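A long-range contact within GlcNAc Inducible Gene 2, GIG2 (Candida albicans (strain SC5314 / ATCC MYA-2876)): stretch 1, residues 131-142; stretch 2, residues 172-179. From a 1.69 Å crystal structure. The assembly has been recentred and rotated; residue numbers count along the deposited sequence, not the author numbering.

Stretch 1, residues 131-142: FWSKPQTEARFH
Stretch 2 172-179: LVYGDRIR

Stretch 1 begins as a loop through Phe131, Trp132 and Ser133, then forms a helix from Lys134 to Arg140 (phi/psi near -60/-42). Stretch 2 is largely extended, with Val173 at -92/120, Gly175 at -66/128 and Asp176 at -139/174, and enters a strand at Ile178. The CA atoms of Phe131 and Arg177 lie 5.3 Å apart, those of Arg140 and Val173 8.1 Å, so the two stretches run in opposite senses. Ser133 (chi1 p) is the N-cap: its OG accepts a weak bond from Gln136 N (3.5 Å) and donates to Gln136 OE1 (2.6 Å).

No clear direct hydrogen bond crosses the contact; packing and two waters join the stretches, which bury 427 Å² between them, both sides summed. Val173 (chi1 t) points toward stretch 1, and its branched side chain fills a pocket among larger groups: CG2 lies 3.5 Å from Phe141 CZ, while CG1 lies 3.9 Å from Trp132 CZ3, at the indole edge, and over one face of the Arg140 guanidinium. Trp132 (m, chi2 117°) starts away from stretch 2, but its ring returns to place CH2 3.6 Å from Gly175 CA. Glycine suits this spot, since a CB there would sit 2.6 Å from Trp132 CH2. Phe131 (m, chi2 -79°) brings CD1 to 3.5 Å from Asp176 C, packing an apolar ring against backbone carbon.

Arg140 (m, t, t) is long enough to reach back along its helix, donating from NH1 (2.9 Å) and NH2 (2.7 Å) to Phe131 O and thereby bracing the preceding loop. Its NE donates to one water (2.9 Å), which donates to Tyr174 O (3.2 Å). Gln136 (m, t) points toward stretch 2; NE2 donates to the other water (3.0 Å), which lies within hydrogen-bonding distance of Asp176 O (2.8 Å). The Gln136 amide thus serves both stretches, because Gln136 OE1 also accepts from Ser133 N (3.1 Å).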

# COMPACT_ATOMS: atom_id res chain seq x y z
N PHE A 131 -18.66 1.39 -1.42
CA PHE A 131 -17.71 1.74 -0.34
C PHE A 131 -18.20 1.53 1.09
O PHE A 131 -17.38 1.10 1.95
CB PHE A 131 -17.28 3.17 -0.57
CG PHE A 131 -16.62 3.38 -1.91
CD1 PHE A 131 -15.30 3.03 -2.12
CD2 PHE A 131 -17.37 3.83 -3.02
CE1 PHE A 131 -14.69 3.25 -3.33
CE2 PHE A 131 -16.78 4.03 -4.26
CZ PHE A 131 -15.42 3.73 -4.43
N TRP A 132 -19.49 1.84 1.38
CA TRP A 132 -20.01 1.94 2.74
C TRP A 132 -21.11 0.91 3.10
O TRP A 132 -21.86 1.09 4.08
CB TRP A 132 -20.46 3.41 3.06
CG TRP A 132 -19.49 4.52 2.68
CD1 TRP A 132 -19.69 5.53 1.78
CD2 TRP A 132 -18.12 4.64 3.10
NE1 TRP A 132 -18.54 6.31 1.63
CE2 TRP A 132 -17.56 5.77 2.43
CE3 TRP A 132 -17.33 3.94 4.01
CZ2 TRP A 132 -16.27 6.20 2.64
CZ3 TRP A 132 -15.98 4.37 4.19
CH2 TRP A 132 -15.49 5.49 3.53
N SER A 133 -21.22 -0.16 2.31
CA SER A 133 -22.27 -1.15 2.55
C SER A 133 -22.14 -1.79 3.90
O SER A 133 -21.03 -1.81 4.51
CB SER A 133 -22.20 -2.24 1.43
OG SER A 133 -21.05 -3.06 1.56
N LYS A 134 -23.23 -2.37 4.41
CA LYS A 134 -23.17 -3.05 5.67
C LYS A 134 -22.08 -4.15 5.74
O LYS A 134 -21.38 -4.28 6.77
CB LYS A 134 -24.55 -3.65 6.01
CG LYS A 134 -24.58 -4.38 7.37
CD LYS A 134 -25.81 -5.29 7.42
CE LYS A 134 -26.43 -5.36 8.81
NZ LYS A 134 -26.29 -6.70 9.47
N PRO A 135 -21.97 -5.00 4.67
CA PRO A 135 -20.92 -6.01 4.83
C PRO A 135 -19.51 -5.41 4.94
O PRO A 135 -18.66 -5.99 5.67
CB PRO A 135 -21.06 -6.90 3.58
CG PRO A 135 -22.32 -6.42 2.86
CD PRO A 135 -22.83 -5.22 3.50
N GLN A 136 -19.24 -4.34 4.21
CA GLN A 136 -18.01 -3.60 4.34
C GLN A 136 -17.74 -3.04 5.74
O GLN A 136 -16.65 -3.27 6.34
CB GLN A 136 -17.87 -2.55 3.27
CG GLN A 136 -17.59 -3.13 1.90
CD GLN A 136 -17.86 -2.11 0.85
OE1 GLN A 136 -19.01 -1.62 0.70
NE2 GLN A 136 -16.81 -1.80 0.06
N THR A 137 -18.74 -2.41 6.31
CA THR A 137 -18.63 -1.84 7.63
C THR A 137 -18.47 -2.93 8.64
O THR A 137 -17.56 -2.87 9.51
CB THR A 137 -19.83 -0.89 7.93
OG1 THR A 137 -19.76 0.19 7.04
CG2 THR A 137 -19.77 -0.34 9.32
N GLU A 138 -19.23 -4.03 8.49
CA GLU A 138 -19.05 -5.12 9.40
C GLU A 138 -17.69 -5.83 9.29
O GLU A 138 -17.16 -6.31 10.28
CB GLU A 138 -20.16 -6.19 9.26
CG GLU A 138 -21.54 -5.67 9.70
CD GLU A 138 -22.60 -6.77 9.63
OE1 GLU A 138 -22.34 -7.83 8.99
OE2 GLU A 138 -23.68 -6.55 10.24
N ALA A 139 -17.21 -5.97 8.07
CA ALA A 139 -15.91 -6.63 7.83
C ALA A 139 -14.74 -5.82 8.42
O ALA A 139 -13.84 -6.34 9.13
CB ALA A 139 -15.70 -6.85 6.30
N ARG A 140 -14.77 -4.56 8.14
CA ARG A 140 -13.74 -3.66 8.58
C ARG A 140 -13.61 -3.66 10.09
O ARG A 140 -12.55 -3.57 10.62
CB ARG A 140 -14.02 -2.25 8.06
CG ARG A 140 -13.81 -2.10 6.57
CD ARG A 140 -14.04 -0.68 6.06
NE ARG A 140 -14.05 -0.52 4.61
CZ ARG A 140 -15.02 0.03 3.89
NH1 ARG A 140 -16.08 0.51 4.45
NH2 ARG A 140 -14.91 0.12 2.60
N PHE A 141 -14.71 -3.77 10.77
CA PHE A 141 -14.69 -3.72 12.20
C PHE A 141 -14.91 -5.02 12.93
O PHE A 141 -15.04 -5.02 14.15
CB PHE A 141 -15.59 -2.61 12.66
CG PHE A 141 -15.20 -1.30 12.11
CD1 PHE A 141 -13.95 -0.77 12.34
CD2 PHE A 141 -16.11 -0.58 11.40
CE1 PHE A 141 -13.60 0.47 11.85
CE2 PHE A 141 -15.76 0.66 10.87
CZ PHE A 141 -14.52 1.17 11.12
N HIS A 142 -14.87 -6.15 12.24
CA HIS A 142 -14.93 -7.40 12.89
C HIS A 142 -13.75 -7.53 13.87
O HIS A 142 -12.64 -7.13 13.54
CB HIS A 142 -14.89 -8.53 11.87
CG HIS A 142 -15.11 -9.89 12.42
ND1 HIS A 142 -14.16 -10.60 13.11
CD2 HIS A 142 -16.20 -10.71 12.33
CE1 HIS A 142 -14.64 -11.80 13.43
NE2 HIS A 142 -15.88 -11.88 12.97
N LEU A 172 -7.33 3.95 10.75
CA LEU A 172 -8.38 4.75 10.06
C LEU A 172 -8.92 3.93 8.88
O LEU A 172 -8.22 3.12 8.27
CB LEU A 172 -7.82 6.05 9.50
CG LEU A 172 -7.22 6.97 10.55
CD1 LEU A 172 -6.82 8.27 9.91
CD2 LEU A 172 -8.11 7.16 11.77
N VAL A 173 -10.14 4.24 8.50
CA VAL A 173 -10.71 3.72 7.30
C VAL A 173 -10.48 4.64 6.11
O VAL A 173 -10.98 5.82 6.05
CB VAL A 173 -12.21 3.42 7.44
CG1 VAL A 173 -12.87 3.02 6.09
CG2 VAL A 173 -12.46 2.35 8.52
N TYR A 174 -9.79 4.06 5.13
CA TYR A 174 -9.77 4.58 3.77
C TYR A 174 -10.82 3.76 3.01
O TYR A 174 -10.66 2.57 2.88
CB TYR A 174 -8.39 4.48 3.17
CG TYR A 174 -8.35 4.78 1.71
CD1 TYR A 174 -8.49 6.09 1.24
CD2 TYR A 174 -8.19 3.76 0.80
CE1 TYR A 174 -8.43 6.38 -0.13
CE2 TYR A 174 -8.13 4.04 -0.59
CZ TYR A 174 -8.25 5.33 -1.04
OH TYR A 174 -8.20 5.59 -2.39
N GLY A 175 -11.87 4.42 2.51
CA GLY A 175 -12.92 3.69 1.77
C GLY A 175 -12.39 3.12 0.49
O GLY A 175 -11.76 3.82 -0.31
N ASP A 176 -12.62 1.84 0.29
CA ASP A 176 -12.22 1.19 -0.94
C ASP A 176 -13.30 0.24 -1.39
O ASP A 176 -14.28 -0.03 -0.65
CB ASP A 176 -10.86 0.49 -0.77
CG ASP A 176 -9.99 0.52 -2.03
OD1 ASP A 176 -10.48 0.71 -3.12
OD2 ASP A 176 -8.77 0.30 -1.94
N ARG A 177 -13.08 -0.30 -2.57
CA ARG A 177 -14.15 -1.00 -3.24
C ARG A 177 -13.96 -2.47 -3.18
O ARG A 177 -13.23 -2.97 -2.35
CB ARG A 177 -14.27 -0.47 -4.62
CG ARG A 177 -13.08 -0.57 -5.42
CD ARG A 177 -13.29 0.29 -6.63
NE ARG A 177 -12.10 0.21 -7.47
CZ ARG A 177 -12.09 0.54 -8.78
NH1 ARG A 177 -13.20 0.97 -9.40
NH2 ARG A 177 -10.98 0.41 -9.46
N ILE A 178 -14.81 -3.20 -3.91
CA ILE A 178 -14.74 -4.62 -3.97
C ILE A 178 -14.42 -5.07 -5.42
O ILE A 178 -14.62 -4.35 -6.38
CB ILE A 178 -16.01 -5.25 -3.40
CG1 ILE A 178 -17.21 -5.02 -4.27
CG2 ILE A 178 -16.30 -4.71 -1.96
CD1 ILE A 178 -18.44 -5.84 -3.85
N ARG A 179 -13.86 -6.27 -5.53
CA ARG A 179 -13.65 -6.93 -6.80
C ARG A 179 -14.39 -8.26 -6.80
O ARG A 179 -14.38 -9.02 -5.81
CB ARG A 179 -12.17 -7.13 -7.05
CG ARG A 179 -11.94 -8.16 -8.16
CD ARG A 179 -10.50 -8.27 -8.51
NE ARG A 179 -9.54 -8.69 -7.44
CZ ARG A 179 -9.34 -9.91 -6.96
NH1 ARG A 179 -10.16 -10.91 -7.24
NH2 ARG A 179 -8.26 -10.14 -6.17
O HOH W 1 -14.00 -2.46 0.71
O HOH W 2 -11.87 -0.33 2.65